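Local coordinates for protein shikimate 5-dehydrogenase AroE (5-dehydroshikimate reductase) (Mycobacterium tuberculosis, PDB 4P4G) that probably catalyses the NADP-dependent interconversion of 3-dehydroshikimate and shikimate, the fourth of seven steps on the route to chorismate, at residues N103-G108 against G126-A131; L211-D216 against L237-H242; Q243-V248 against E259-A264. All coordinates share one frame; numbering follows the deposited sequence.

Contact 1. Residues N103-G108 against G126-A131; sequences NTDIDG and GGTAPA. With SKM ((3R,4S,5R)-3,4,5-trihydroxycyclohex-1-ene-1-carboxylic acid), chain C.
Asp-105 turns its CG anti to its own carbonyl carbon (chi1 -74°) and Asn-103 turns its CG anti to its own backbone N (chi1 -167°), and both side chains come to bear on Ala-131. The methyl of Ala-131 stands on the first turn of helix 129-139, just past the glycine-rich turn of a strand-turn-helix pattern consistent with the dinucleotide-binding loop of a Rossmann-type domain. Its CB packs against Asp-105 CB at 3.5 Å and against Asn-103 OD1 at 3.7 Å, while Ile-106 CG1 reaches it more loosely at 4.3 Å. No direct hydrogen bond crosses the pair. The same OD1 of Asn-103 also caps the start of helix 105-113, accepting a weak bond from Asp-105 N at 2.9 Å and a second weak one from Ile-106 N.

A water supplies one polar bridge. It accepts from Asn-103 ND2 and donates both to Asp-105 OD2, at 2.7 Å, and to Gly-127 O, at 2.8 Å, joining the substrate side to the glycine-rich loop. Ser-88 O is a further partner of Asn-103 ND2. Lys-69 makes a second bridge, with a salt bridge to Asp-105 OD2 and a hydrogen bond to Thr-128 OG1. With OD2 engaged in this way, the other carboxylate oxygen faces shikimate: Asp-105 OD1 accepts from SKM O12 at 2.6 Å.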
ATOM      1  N   ASN A 103      -1.985   4.032   8.952  1.00 11.45           N
ATOM      2  CA  ASN A 103      -1.772   3.710   7.559  1.00 10.85           C
ATOM      3  C   ASN A 103      -0.377   4.134   7.141  1.00 11.99           C
ATOM      4  O   ASN A 103      -0.085   5.328   7.044  1.00 13.73           O
ATOM      5  CB  ASN A 103      -2.812   4.370   6.659  1.00 12.27           C
ATOM      6  CG  ASN A 103      -2.785   3.806   5.265  1.00 15.36           C
ATOM      7  OD1 ASN A 103      -1.777   3.924   4.562  1.00 16.91           O
ATOM      8  ND2 ASN A 103      -3.879   3.179   4.852  1.00 14.99           N
ATOM      9  N   THR A 104       0.485   3.156   6.897  1.00  8.32           N
ATOM     10  CA  THR A 104       1.834   3.447   6.419  1.00  9.50           C
ATOM     11  C   THR A 104       2.009   3.280   4.905  1.00 10.05           C
ATOM     12  O   THR A 104       3.116   3.488   4.397  1.00  9.97           O
ATOM     13  CB  THR A 104       2.896   2.594   7.147  1.00  9.25           C
ATOM     14  OG1 THR A 104       2.788   1.231   6.716  1.00 10.41           O
ATOM     15  CG2 THR A 104       2.701   2.647   8.658  1.00  9.58           C
ATOM     16  N   ASP A 105       0.941   2.920   4.187  1.00 10.66           N
ATOM     17  CA  ASP A 105       1.001   2.812   2.719  1.00 12.05           C
ATOM     18  C   ASP A 105       1.210   4.186   2.076  1.00 11.84           C
ATOM     19  O   ASP A 105       1.678   4.281   0.937  1.00 11.05           O
ATOM     20  CB  ASP A 105      -0.282   2.197   2.138  1.00 13.18           C
ATOM     21  CG  ASP A 105      -0.399   0.705   2.384  1.00 17.50           C
ATOM     22  OD1 ASP A 105       0.623  -0.008   2.296  1.00 18.01           O
ATOM     23  OD2 ASP A 105      -1.535   0.247   2.665  1.00 19.45           O
ATOM     24  N   ILE A 106       0.839   5.246   2.789  1.00 10.49           N
ATOM     25  CA  ILE A 106       1.120   6.607   2.328  1.00 11.20           C
ATOM     26  C   ILE A 106       2.633   6.776   2.186  1.00 12.20           C
ATOM     27  O   ILE A 106       3.113   7.248   1.147  1.00 11.79           O
ATOM     28  CB  ILE A 106       0.587   7.658   3.309  1.00 13.14           C
ATOM     29  CG1 ILE A 106      -0.929   7.550   3.453  1.00 13.73           C
ATOM     30  CG2 ILE A 106       1.000   9.061   2.880  1.00 14.21           C
ATOM     31  CD1 ILE A 106      -1.446   8.269   4.698  1.00 17.56           C
ATOM     32  N   ASP A 107       3.378   6.378   3.225  1.00 11.17           N
ATOM     33  CA  ASP A 107       4.847   6.358   3.172  1.00 12.66           C
ATOM     34  C   ASP A 107       5.356   5.459   2.057  1.00 13.39           C
ATOM     35  O   ASP A 107       6.366   5.765   1.415  1.00 11.42           O
ATOM     36  CB  ASP A 107       5.441   5.831   4.478  1.00 17.97           C
ATOM     37  CG  ASP A 107       5.208   6.747   5.650  1.00 27.04           C
ATOM     38  OD1 ASP A 107       4.862   7.929   5.440  1.00 28.25           O
ATOM     39  OD2 ASP A 107       5.401   6.282   6.796  1.00 31.97           O
ATOM     40  N   GLY A 108       4.682   4.326   1.866  1.00 10.48           N
ATOM     41  CA  GLY A 108       5.041   3.384   0.826  1.00 10.33           C
ATOM     42  C   GLY A 108       5.032   4.048  -0.532  1.00 11.29           C
ATOM     43  O   GLY A 108       5.987   3.921  -1.311  1.00 11.47           O
ATOM     44  N   GLY A 126      -9.716  -0.067  -4.118  1.00 16.96           N
ATOM     45  CA  GLY A 126      -9.555  -0.917  -2.948  1.00 17.49           C
ATOM     46  C   GLY A 126      -8.864  -0.200  -1.803  1.00 17.61           C
ATOM     47  O   GLY A 126      -8.741   1.025  -1.809  1.00 16.37           O
ATOM     48  N   GLY A 127      -8.414  -0.962  -0.814  1.00 15.06           N
ATOM     49  CA  GLY A 127      -7.873  -0.380   0.407  1.00 15.37           C
ATOM     50  C   GLY A 127      -6.558   0.370   0.274  1.00 14.68           C
ATOM     51  O   GLY A 127      -6.212   1.165   1.147  1.00 15.66           O
ATOM     52  N   THR A 128      -5.823   0.129  -0.810  1.00 13.00           N
ATOM     53  CA  THR A 128      -4.555   0.805  -1.038  1.00 12.97           C
ATOM     54  C   THR A 128      -4.763   2.077  -1.873  1.00 11.00           C
ATOM     55  O   THR A 128      -3.957   3.008  -1.826  1.00 12.50           O
ATOM     56  CB  THR A 128      -3.548  -0.135  -1.734  1.00 15.27           C
ATOM     57  OG1 THR A 128      -3.400  -1.332  -0.954  1.00 17.92           O
ATOM     58  CG2 THR A 128      -2.192   0.537  -1.874  1.00 14.99           C
ATOM     59  N   ALA A 129      -5.860   2.128  -2.619  1.00 10.18           N
ATOM     60  CA  ALA A 129      -6.126   3.301  -3.465  1.00  9.96           C
ATOM     61  C   ALA A 129      -6.174   4.661  -2.743  1.00 10.88           C
ATOM     62  O   ALA A 129      -5.625   5.637  -3.245  1.00 10.82           O
ATOM     63  CB  ALA A 129      -7.398   3.090  -4.305  1.00 11.49           C
ATOM     64  N   PRO A 130      -6.847   4.750  -1.583  1.00 11.34           N
ATOM     65  CA  PRO A 130      -6.828   6.072  -0.942  1.00 11.20           C
ATOM     66  C   PRO A 130      -5.452   6.451  -0.404  1.00 10.54           C
ATOM     67  O   PRO A 130      -5.142   7.635  -0.364  1.00 11.48           O
ATOM     68  CB  PRO A 130      -7.845   5.937   0.192  1.00 12.34           C
ATOM     69  CG  PRO A 130      -7.981   4.465   0.431  1.00 12.50           C
ATOM     70  CD  PRO A 130      -7.732   3.802  -0.881  1.00 12.00           C
ATOM     71  N   ALA A 131      -4.642   5.469  -0.009  1.00 11.32           N
ATOM     72  CA  ALA A 131      -3.262   5.751   0.375  1.00 12.00           C
ATOM     73  C   ALA A 131      -2.460   6.287  -0.798  1.00 12.00           C
ATOM     74  O   ALA A 131      -1.605   7.154  -0.627  1.00 12.92           O
ATOM     75  CB  ALA A 131      -2.601   4.516   0.956  1.00 12.85           C
TER
HETATM   76  O12 SKM C 301       0.437  -2.395   3.353  1.00 19.07           O
HETATM   77  C8  SKM C 301       1.259  -3.537   3.128  1.00 19.11           C
HETATM   78  C6  SKM C 301       0.900  -4.114   1.788  1.00 21.24           C
HETATM   79  O7  SKM C 301      -0.503  -4.232   1.649  1.00 24.83           O
HETATM   80  C5  SKM C 301       1.486  -5.427   1.675  1.00 17.41           C
HETATM   81  C4  SKM C 301       1.994  -6.170   2.657  1.00 13.30           C
HETATM   82  C1  SKM C 301       2.552  -7.545   2.335  1.00 11.21           C
HETATM   83  O2  SKM C 301       3.095  -8.206   3.231  1.00 13.07           O
HETATM   84  O3  SKM C 301       2.479  -8.015   1.184  1.00 14.87           O
HETATM   85  C10 SKM C 301       2.052  -5.688   4.137  1.00 14.00           C
HETATM   86  C9  SKM C 301       1.065  -4.490   4.275  1.00 17.56           C
HETATM   87  O11 SKM C 301       1.406  -3.870   5.466  1.00 17.21           O
HETATM   88  O   HOH W   1      -3.781   1.696   2.393  1.00 17.54           O

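Contact 2. Residues L211-D216 against L237-H242; sequences LDAIYD and LQMLLH. With SKM ((3R,4S,5R)-3,4,5-trihydroxycyclohex-1-ene-1-carboxylic acid), chain C.
Met-239 meets Leu-211 and Ala-213, and Tyr-215 meets Leu-237 and Leu-240, in two apolar patches that join the end of strand 209-212 and the turn after it to helix 236-252. In the first, the methionine runs straight out from the helix and bends at its last torsion (chi3 -42°), which brings the terminal methyl against the strand. Met-239 CE lies 3.6 Å from Leu-211 CG, with Leu-211 CD2 equally near, and the two side chains cross at about a right angle. The same methyl touches Ala-213 CB at 3.8 Å.

The second patch is aromatic against aliphatic. Leu-237 CD2 comes obliquely to the Tyr-215 ring, 3.7 Å from Tyr-215 CD1, and Leu-240 CD2 approaches Tyr-215 CZ from 4.2 Å, also obliquely. Tyr-215 CG sits between its own backbone N and carbonyl carbon (chi1 62°), which lays the ring alongside the helix with its hydroxyl at the substrate.

No hydrogen bond passes between the two segments; their polar groups bond within the turn, to the ligand or to other parts of the chain. Asp-212 OD1 accepts from Ile-214 N at 3.1 Å in an Asx turn, the N-H meeting OD1 from above the carboxylate plane, while Asp-212 OD2 is held by Thr-220. Tyr-215 OH donates to SKM O3 at 2.5 Å, near the plane of the ring, and Leu-240 CD1 packs on SKM C4 at 3.8 Å. The leucines pack on the ring while its hydroxyl is bonded to both Arg-19 N and the ligand, and the short bond to a carboxylate oxygen is consistent with recognition of the acid end of shikimate.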
ATOM      1  N   LEU A 211       4.274   3.000 -10.655  1.00  6.68           N
ATOM      2  CA  LEU A 211       4.476   2.314  -9.387  1.00  8.05           C
ATOM      3  C   LEU A 211       3.419   1.233  -9.318  1.00  7.73           C
ATOM      4  O   LEU A 211       2.231   1.532  -9.329  1.00  6.64           O
ATOM      5  CB  LEU A 211       4.331   3.297  -8.210  1.00  7.66           C
ATOM      6  CG  LEU A 211       4.320   2.674  -6.809  1.00  8.96           C
ATOM      7  CD1 LEU A 211       5.605   1.870  -6.540  1.00 11.76           C
ATOM      8  CD2 LEU A 211       4.129   3.745  -5.746  1.00 11.28           C
ATOM      9  N   ASP A 212       3.831  -0.038  -9.289  1.00  9.58           N
ATOM     10  CA  ASP A 212       2.856  -1.124  -9.215  1.00 10.32           C
ATOM     11  C   ASP A 212       2.859  -1.677  -7.803  1.00 13.14           C
ATOM     12  O   ASP A 212       3.910  -2.036  -7.282  1.00 14.85           O
ATOM     13  CB  ASP A 212       3.199  -2.227 -10.234  1.00 13.24           C
ATOM     14  CG  ASP A 212       2.011  -3.130 -10.559  1.00 17.48           C
ATOM     15  OD1 ASP A 212       1.130  -3.296  -9.685  1.00 16.73           O
ATOM     16  OD2 ASP A 212       1.960  -3.679 -11.691  1.00 17.67           O
ATOM     17  N   ALA A 213       1.694  -1.733  -7.167  1.00 10.42           N
ATOM     18  CA  ALA A 213       1.620  -2.269  -5.805  1.00 11.37           C
ATOM     19  C   ALA A 213       1.919  -3.765  -5.742  1.00 12.11           C
ATOM     20  O   ALA A 213       2.319  -4.291  -4.700  1.00 13.76           O
ATOM     21  CB  ALA A 213       0.268  -1.965  -5.186  1.00 11.90           C
ATOM     22  N   ILE A 214       1.715  -4.450  -6.862  1.00 11.40           N
ATOM     23  CA  ILE A 214       1.940  -5.896  -6.948  1.00 11.91           C
ATOM     24  C   ILE A 214       3.444  -6.215  -6.951  1.00 12.00           C
ATOM     25  O   ILE A 214       4.235  -5.493  -7.570  1.00 11.87           O
ATOM     26  CB  ILE A 214       1.318  -6.477  -8.245  1.00 13.99           C
ATOM     27  CG1 ILE A 214      -0.201  -6.269  -8.273  1.00 19.78           C
ATOM     28  CG2 ILE A 214       1.680  -7.965  -8.404  1.00 12.96           C
ATOM     29  CD1 ILE A 214      -0.931  -6.892  -7.104  1.00 23.80           C
ATOM     30  N   TYR A 215       3.847  -7.278  -6.265  1.00 11.26           N
ATOM     31  CA  TYR A 215       5.236  -7.716  -6.340  1.00 11.29           C
ATOM     32  C   TYR A 215       5.423  -9.215  -6.601  1.00 11.36           C
ATOM     33  O   TYR A 215       6.541  -9.665  -6.815  1.00 14.14           O
ATOM     34  CB  TYR A 215       6.045  -7.249  -5.119  1.00 10.94           C
ATOM     35  CG  TYR A 215       5.600  -7.765  -3.757  1.00 10.20           C
ATOM     36  CD1 TYR A 215       5.950  -9.034  -3.318  1.00 11.27           C
ATOM     37  CD2 TYR A 215       4.876  -6.952  -2.897  1.00 11.00           C
ATOM     38  CE1 TYR A 215       5.561  -9.498  -2.067  1.00 10.64           C
ATOM     39  CE2 TYR A 215       4.482  -7.399  -1.639  1.00 12.97           C
ATOM     40  CZ  TYR A 215       4.832  -8.666  -1.234  1.00 12.81           C
ATOM     41  OH  TYR A 215       4.450  -9.113   0.011  1.00 13.47           O
ATOM     42  N   ASP A 216       4.335  -9.983  -6.589  1.00 12.88           N
ATOM     43  CA  ASP A 216       4.433 -11.431  -6.783  1.00 17.53           C
ATOM     44  C   ASP A 216       3.106 -11.909  -7.373  1.00 18.85           C
ATOM     45  O   ASP A 216       2.055 -11.668  -6.784  1.00 20.50           O
ATOM     46  CB  ASP A 216       4.717 -12.119  -5.442  1.00 20.24           C
ATOM     47  CG  ASP A 216       5.179 -13.572  -5.592  1.00 27.07           C
ATOM     48  OD1 ASP A 216       5.074 -14.148  -6.695  1.00 30.34           O
ATOM     49  OD2 ASP A 216       5.638 -14.148  -4.585  1.00 28.75           O
ATOM     50  N   LEU A 237       7.798  -4.184  -4.422  1.00  8.30           N
ATOM     51  CA  LEU A 237       8.799  -4.409  -3.379  1.00  8.68           C
ATOM     52  C   LEU A 237       9.303  -3.095  -2.822  1.00  8.32           C
ATOM     53  O   LEU A 237       9.627  -3.007  -1.629  1.00  7.51           O
ATOM     54  CB  LEU A 237       9.997  -5.203  -3.922  1.00 10.79           C
ATOM     55  CG  LEU A 237       9.824  -6.698  -4.164  1.00 13.84           C
ATOM     56  CD1 LEU A 237      11.179  -7.330  -4.497  1.00 15.03           C
ATOM     57  CD2 LEU A 237       9.209  -7.356  -2.943  1.00 12.84           C
ATOM     58  N   GLN A 238       9.399  -2.071  -3.673  1.00  7.10           N
ATOM     59  CA  GLN A 238       9.864  -0.768  -3.195  1.00  7.48           C
ATOM     60  C   GLN A 238       8.790  -0.131  -2.302  1.00  8.13           C
ATOM     61  O   GLN A 238       9.108   0.457  -1.258  1.00 10.65           O
ATOM     62  CB  GLN A 238      10.272   0.149  -4.365  1.00 13.04           C
ATOM     63  CG  GLN A 238      11.443  -0.409  -5.197  1.00 13.63           C
ATOM     64  CD  GLN A 238      12.690  -0.663  -4.356  1.00 17.04           C
ATOM     65  OE1 GLN A 238      13.052   0.145  -3.504  1.00 20.02           O
ATOM     66  NE2 GLN A 238      13.342  -1.794  -4.591  1.00 18.78           N
ATOM     67  N   MET A 239       7.520  -0.272  -2.688  1.00  8.52           N
ATOM     68  CA  MET A 239       6.424   0.184  -1.821  1.00  9.40           C
ATOM     69  C   MET A 239       6.423  -0.590  -0.502  1.00 10.58           C
ATOM     70  O   MET A 239       6.237  -0.006   0.564  1.00  9.91           O
ATOM     71  CB  MET A 239       5.060   0.038  -2.504  1.00 12.93           C
ATOM     72  CG  MET A 239       3.932   0.723  -1.734  1.00 17.89           C
ATOM     73  SD  MET A 239       2.322   0.533  -2.512  1.00 37.68           S
ATOM     74  CE  MET A 239       2.755   0.793  -4.226  1.00 18.76           C
ATOM     75  N   LEU A 240       6.647  -1.901  -0.577  1.00  9.02           N
ATOM     76  CA  LEU A 240       6.703  -2.739   0.625  1.00  8.51           C
ATOM     77  C   LEU A 240       7.776  -2.278   1.613  1.00  8.24           C
ATOM     78  O   LEU A 240       7.524  -2.174   2.805  1.00  8.43           O
ATOM     79  CB  LEU A 240       6.951  -4.204   0.239  1.00  7.81           C
ATOM     80  CG  LEU A 240       7.013  -5.159   1.436  1.00 10.50           C
ATOM     81  CD1 LEU A 240       5.605  -5.359   2.003  1.00 12.11           C
ATOM     82  CD2 LEU A 240       7.641  -6.486   1.010  1.00 11.13           C
ATOM     83  N   LEU A 241       8.977  -2.007   1.110  1.00  5.96           N
ATOM     84  CA  LEU A 241      10.072  -1.511   1.932  1.00  5.88           C
ATOM     85  C   LEU A 241       9.710  -0.208   2.621  1.00  6.40           C
ATOM     86  O   LEU A 241       9.863  -0.075   3.840  1.00  8.47           O
ATOM     87  CB  LEU A 241      11.292  -1.257   1.056  1.00  6.08           C
ATOM     88  CG  LEU A 241      12.506  -0.703   1.806  1.00  9.05           C
ATOM     89  CD1 LEU A 241      12.986  -1.683   2.863  1.00 11.27           C
ATOM     90  CD2 LEU A 241      13.615  -0.389   0.824  1.00 10.99           C
ATOM     91  N   HIS A 242       9.236   0.759   1.845  1.00  8.41           N
ATOM     92  CA  HIS A 242       9.003   2.082   2.401  1.00  9.55           C
ATOM     93  C   HIS A 242       7.844   2.121   3.396  1.00 12.40           C
ATOM     94  O   HIS A 242       7.898   2.876   4.363  1.00 15.96           O
ATOM     95  CB  HIS A 242       8.880   3.137   1.297  1.00 10.31           C
ATOM     96  CG  HIS A 242      10.201   3.499   0.697  1.00 10.04           C
ATOM     97  ND1 HIS A 242      11.005   4.481   1.226  1.00 13.07           N
ATOM     98  CD2 HIS A 242      10.875   2.977  -0.355  1.00 13.15           C
ATOM     99  CE1 HIS A 242      12.117   4.567   0.509  1.00 15.14           C
ATOM    100  NE2 HIS A 242      12.060   3.668  -0.455  1.00 13.84           N
TER
HETATM  101  O12 SKM C 301       0.437  -2.395   3.353  1.00 19.07           O
HETATM  102  C8  SKM C 301       1.259  -3.537   3.128  1.00 19.11           C
HETATM  103  C6  SKM C 301       0.900  -4.114   1.788  1.00 21.24           C
HETATM  104  O7  SKM C 301      -0.503  -4.232   1.649  1.00 24.83           O
HETATM  105  C5  SKM C 301       1.486  -5.427   1.675  1.00 17.41           C
HETATM  106  C4  SKM C 301       1.994  -6.170   2.657  1.00 13.30           C
HETATM  107  C1  SKM C 301       2.552  -7.545   2.335  1.00 11.21           C
HETATM  108  O2  SKM C 301       3.095  -8.206   3.231  1.00 13.07           O
HETATM  109  O3  SKM C 301       2.479  -8.015   1.184  1.00 14.87           O
HETATM  110  C10 SKM C 301       2.052  -5.688   4.137  1.00 14.00           C
HETATM  111  C9  SKM C 301       1.065  -4.490   4.275  1.00 17.56           C
HETATM  112  O11 SKM C 301       1.406  -3.870   5.466  1.00 17.21           O

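Contact 3. Residues Q243-V248 against E259-A264; sequences QAFAQV and EAMTCA. With SKM ((3R,4S,5R)-3,4,5-trihydroxycyclohex-1-ene-1-carboxylic acid), chain C.
Met-261 reaches from helix 258-267 across to helix 236-252, where Ala-244, Phe-245 and Val-248 receive it. The two belong to the C-terminal helical part of the shikimate dehydrogenase fold, and at this point they cross with 134° between their N-to-C directions and axes 11.1 Å apart. Met-261 carries most of the contact across this gap. Met-261 CE touches both Ala-244 CB, at 3.7 Å, and Val-248 CG2, at 3.8 Å, residues one helical turn apart. The sulfur makes a Met-aromatic contact: Met-261 SD lies in the plane of the Phe-245 ring, at its edge, 3.8 Å from CD1. A bend at the last torsion of Met-261 (chi3 70°) turns the methyl toward Ala-244 and Val-248 while the sulfur stays at the ring edge.

Around these contacts, Phe-245 is steadied by Arg-258 in a cation-pi contact and by His-242, ring edge to face. Thr-262 OG1 lies farther along the ring edge and is bonded to Arg-258 O. Helix 20-30 supplies a further neighbour, with Ala-27 against Met-261.

Another face of helix 243-248 turns to the substrate. Gln-243 and Gln-247, again one turn apart, converge on a single hydroxyl of shikimate. Gln-243 NE2 is tied back to Leu-240 O, and Gln-247 OE1 is bonded to Ser-63 and His-24, so both amides have their rotation set from behind. Hydroxyl SKM O11 then donates to Gln-243 OE1 at 3.1 Å and accepts from Gln-247 NE2 at 3.0 Å.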
ATOM      1  N   GLN A 243       6.815   1.304   3.187  1.00 10.16           N
ATOM      2  CA  GLN A 243       5.725   1.246   4.172  1.00  9.13           C
ATOM      3  C   GLN A 243       6.148   0.461   5.412  1.00 10.18           C
ATOM      4  O   GLN A 243       5.560   0.616   6.484  1.00 10.72           O
ATOM      5  CB  GLN A 243       4.435   0.665   3.563  1.00 10.87           C
ATOM      6  CG  GLN A 243       4.504  -0.798   3.162  1.00 10.55           C
ATOM      7  CD  GLN A 243       4.291  -1.746   4.323  1.00 12.74           C
ATOM      8  OE1 GLN A 243       3.390  -1.558   5.143  1.00 15.19           O
ATOM      9  NE2 GLN A 243       5.130  -2.765   4.409  1.00 10.56           N
ATOM     10  N   ALA A 244       7.168  -0.379   5.272  1.00  8.28           N
ATOM     11  CA  ALA A 244       7.573  -1.248   6.372  1.00  8.31           C
ATOM     12  C   ALA A 244       8.332  -0.468   7.443  1.00 10.93           C
ATOM     13  O   ALA A 244       8.270  -0.825   8.610  1.00 11.58           O
ATOM     14  CB  ALA A 244       8.400  -2.409   5.868  1.00 11.22           C
ATOM     15  N   PHE A 245       9.045   0.586   7.047  1.00 12.89           N
ATOM     16  CA  PHE A 245       9.805   1.397   8.002  1.00 13.79           C
ATOM     17  C   PHE A 245       8.940   1.881   9.166  1.00 13.81           C
ATOM     18  O   PHE A 245       9.287   1.707  10.332  1.00 12.19           O
ATOM     19  CB  PHE A 245      10.421   2.621   7.315  1.00 14.02           C
ATOM     20  CG  PHE A 245      11.451   2.293   6.272  1.00 12.56           C
ATOM     21  CD1 PHE A 245      12.317   1.215   6.423  1.00 13.71           C
ATOM     22  CD2 PHE A 245      11.563   3.087   5.139  1.00 14.34           C
ATOM     23  CE1 PHE A 245      13.273   0.930   5.452  1.00 14.79           C
ATOM     24  CE2 PHE A 245      12.513   2.806   4.171  1.00 15.03           C
ATOM     25  CZ  PHE A 245      13.366   1.730   4.326  1.00 15.53           C
ATOM     26  N   ALA A 246       7.799   2.483   8.854  1.00 12.30           N
ATOM     27  CA  ALA A 246       6.960   3.058   9.892  1.00 14.52           C
ATOM     28  C   ALA A 246       6.277   1.969  10.707  1.00 11.89           C
ATOM     29  O   ALA A 246       5.927   2.181  11.865  1.00 14.31           O
ATOM     30  CB  ALA A 246       5.935   3.997   9.281  1.00 16.10           C
ATOM     31  N   GLN A 247       6.054   0.811  10.089  1.00  8.71           N
ATOM     32  CA  GLN A 247       5.463  -0.302  10.816  1.00  9.64           C
ATOM     33  C   GLN A 247       6.430  -0.822  11.872  1.00  9.28           C
ATOM     34  O   GLN A 247       6.046  -1.064  13.025  1.00  9.37           O
ATOM     35  CB  GLN A 247       5.061  -1.416   9.856  1.00 10.95           C
ATOM     36  CG  GLN A 247       3.782  -1.141   9.108  1.00 12.89           C
ATOM     37  CD  GLN A 247       3.284  -2.375   8.401  1.00 13.39           C
ATOM     38  OE1 GLN A 247       4.041  -3.337   8.194  1.00 13.89           O
ATOM     39  NE2 GLN A 247       2.011  -2.375   8.042  1.00 13.26           N
ATOM     40  N   VAL A 248       7.695  -0.987  11.496  1.00  8.75           N
ATOM     41  CA  VAL A 248       8.707  -1.414  12.465  1.00  7.56           C
ATOM     42  C   VAL A 248       8.804  -0.425  13.629  1.00  8.63           C
ATOM     43  O   VAL A 248       8.873  -0.828  14.785  1.00 12.16           O
ATOM     44  CB  VAL A 248      10.080  -1.624  11.785  1.00  9.54           C
ATOM     45  CG1 VAL A 248      11.163  -1.846  12.821  1.00 11.01           C
ATOM     46  CG2 VAL A 248      10.007  -2.833  10.843  1.00 10.54           C
ATOM     47  N   GLU A 259      19.057   0.592   6.732  1.00 13.79           N
ATOM     48  CA  GLU A 259      20.132  -0.136   6.044  1.00 15.76           C
ATOM     49  C   GLU A 259      19.877  -1.649   6.053  1.00 16.03           C
ATOM     50  O   GLU A 259      19.907  -2.308   5.008  1.00 15.54           O
ATOM     51  CB  GLU A 259      21.509   0.213   6.657  1.00 19.43           C
ATOM     52  CG  GLU A 259      21.786  -0.310   8.099  1.00 31.86           C
ATOM     53  CD  GLU A 259      20.641  -0.032   9.087  1.00 27.00           C
ATOM     54  OE1 GLU A 259      19.852   0.898   8.850  1.00 33.40           O
ATOM     55  OE2 GLU A 259      20.523  -0.741  10.089  1.00 13.72           O
ATOM     56  N   ALA A 260      19.591  -2.197   7.229  1.00 14.28           N
ATOM     57  CA  ALA A 260      19.357  -3.629   7.367  1.00 13.03           C
ATOM     58  C   ALA A 260      18.152  -4.085   6.559  1.00 10.68           C
ATOM     59  O   ALA A 260      18.173  -5.165   5.958  1.00 11.46           O
ATOM     60  CB  ALA A 260      19.177  -3.996   8.833  1.00 13.31           C
ATOM     61  N   MET A 261      17.097  -3.274   6.547  1.00 10.83           N
ATOM     62  CA  MET A 261      15.883  -3.654   5.843  1.00 10.44           C
ATOM     63  C   MET A 261      16.093  -3.562   4.338  1.00  9.82           C
ATOM     64  O   MET A 261      15.556  -4.365   3.578  1.00 10.35           O
ATOM     65  CB  MET A 261      14.711  -2.789   6.296  1.00 11.35           C
ATOM     66  CG  MET A 261      14.351  -3.060   7.747  1.00  9.33           C
ATOM     67  SD  MET A 261      13.138  -1.895   8.394  1.00 11.48           S
ATOM     68  CE  MET A 261      11.673  -2.386   7.502  1.00 13.41           C
ATOM     69  N   THR A 262      16.898  -2.598   3.918  1.00  8.82           N
ATOM     70  CA  THR A 262      17.192  -2.457   2.493  1.00  9.91           C
ATOM     71  C   THR A 262      18.044  -3.631   2.020  1.00 12.08           C
ATOM     72  O   THR A 262      17.811  -4.178   0.936  1.00 13.35           O
ATOM     73  CB  THR A 262      17.880  -1.121   2.186  1.00 11.64           C
ATOM     74  OG1 THR A 262      17.034  -0.045   2.605  1.00 12.45           O
ATOM     75  CG2 THR A 262      18.134  -0.996   0.696  1.00 14.84           C
ATOM     76  N   CYS A 263      19.011  -4.041   2.836  1.00  8.72           N
ATOM     77  CA  CYS A 263      19.768  -5.258   2.538  1.00 11.18           C
ATOM     78  C   CYS A 263      18.902  -6.521   2.495  1.00 12.74           C
ATOM     79  O   CYS A 263      19.170  -7.439   1.713  1.00 13.94           O
ATOM     80  CB  CYS A 263      20.887  -5.437   3.545  1.00 12.35           C
ATOM     81  SG  CYS A 263      22.156  -4.191   3.379  1.00 20.22           S
ATOM     82  N   ALA A 264      17.886  -6.590   3.347  1.00 11.49           N
ATOM     83  CA  ALA A 264      16.986  -7.748   3.329  1.00 12.28           C
ATOM     84  C   ALA A 264      16.205  -7.780   2.026  1.00 12.15           C
ATOM     85  O   ALA A 264      15.990  -8.848   1.448  1.00 12.44           O
ATOM     86  CB  ALA A 264      16.040  -7.714   4.503  1.00 11.90           C
TER
HETATM   87  O12 SKM C 301       0.437  -2.395   3.353  1.00 19.07           O
HETATM   88  C8  SKM C 301       1.259  -3.537   3.128  1.00 19.11           C
HETATM   89  C6  SKM C 301       0.900  -4.114   1.788  1.00 21.24           C
HETATM   90  O7  SKM C 301      -0.503  -4.232   1.649  1.00 24.83           O
HETATM   91  C5  SKM C 301       1.486  -5.427   1.675  1.00 17.41           C
HETATM   92  C4  SKM C 301       1.994  -6.170   2.657  1.00 13.30           C
HETATM   93  C1  SKM C 301       2.552  -7.545   2.335  1.00 11.21           C
HETATM   94  O2  SKM C 301       3.095  -8.206   3.231  1.00 13.07           O
HETATM   95  O3  SKM C 301       2.479  -8.015   1.184  1.00 14.87           O
HETATM   96  C10 SKM C 301       2.052  -5.688   4.137  1.00 14.00           C
HETATM   97  C9  SKM C 301       1.065  -4.490   4.275  1.00 17.56           C
HETATM   98  O11 SKM C 301       1.406  -3.870   5.466  1.00 17.21           O

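In the fold
From the N terminus, the chain first makes contact 1, where the entry into helix 105-113 meets the start of helix 129-139 after a short excursion through strand 119-123. The chain then adds strands 143-148, 167-172 and 187-190 before contact 2 closes the passage from strand 209-212 through helix 221-229 and edge strand 232-234 to helix 236-252. Contact 3 follows at once on that same helix, closing the ten-residue connection to helix 258-267. The three loops lie in series; none contains or crosses another. They converge in space instead: Thr-104 OG1 makes a probable hydrogen bond to Gln-243 O, Gly-108 packs on Met-239, and all three contacts touch shikimate, between the mixed and parallel sheets.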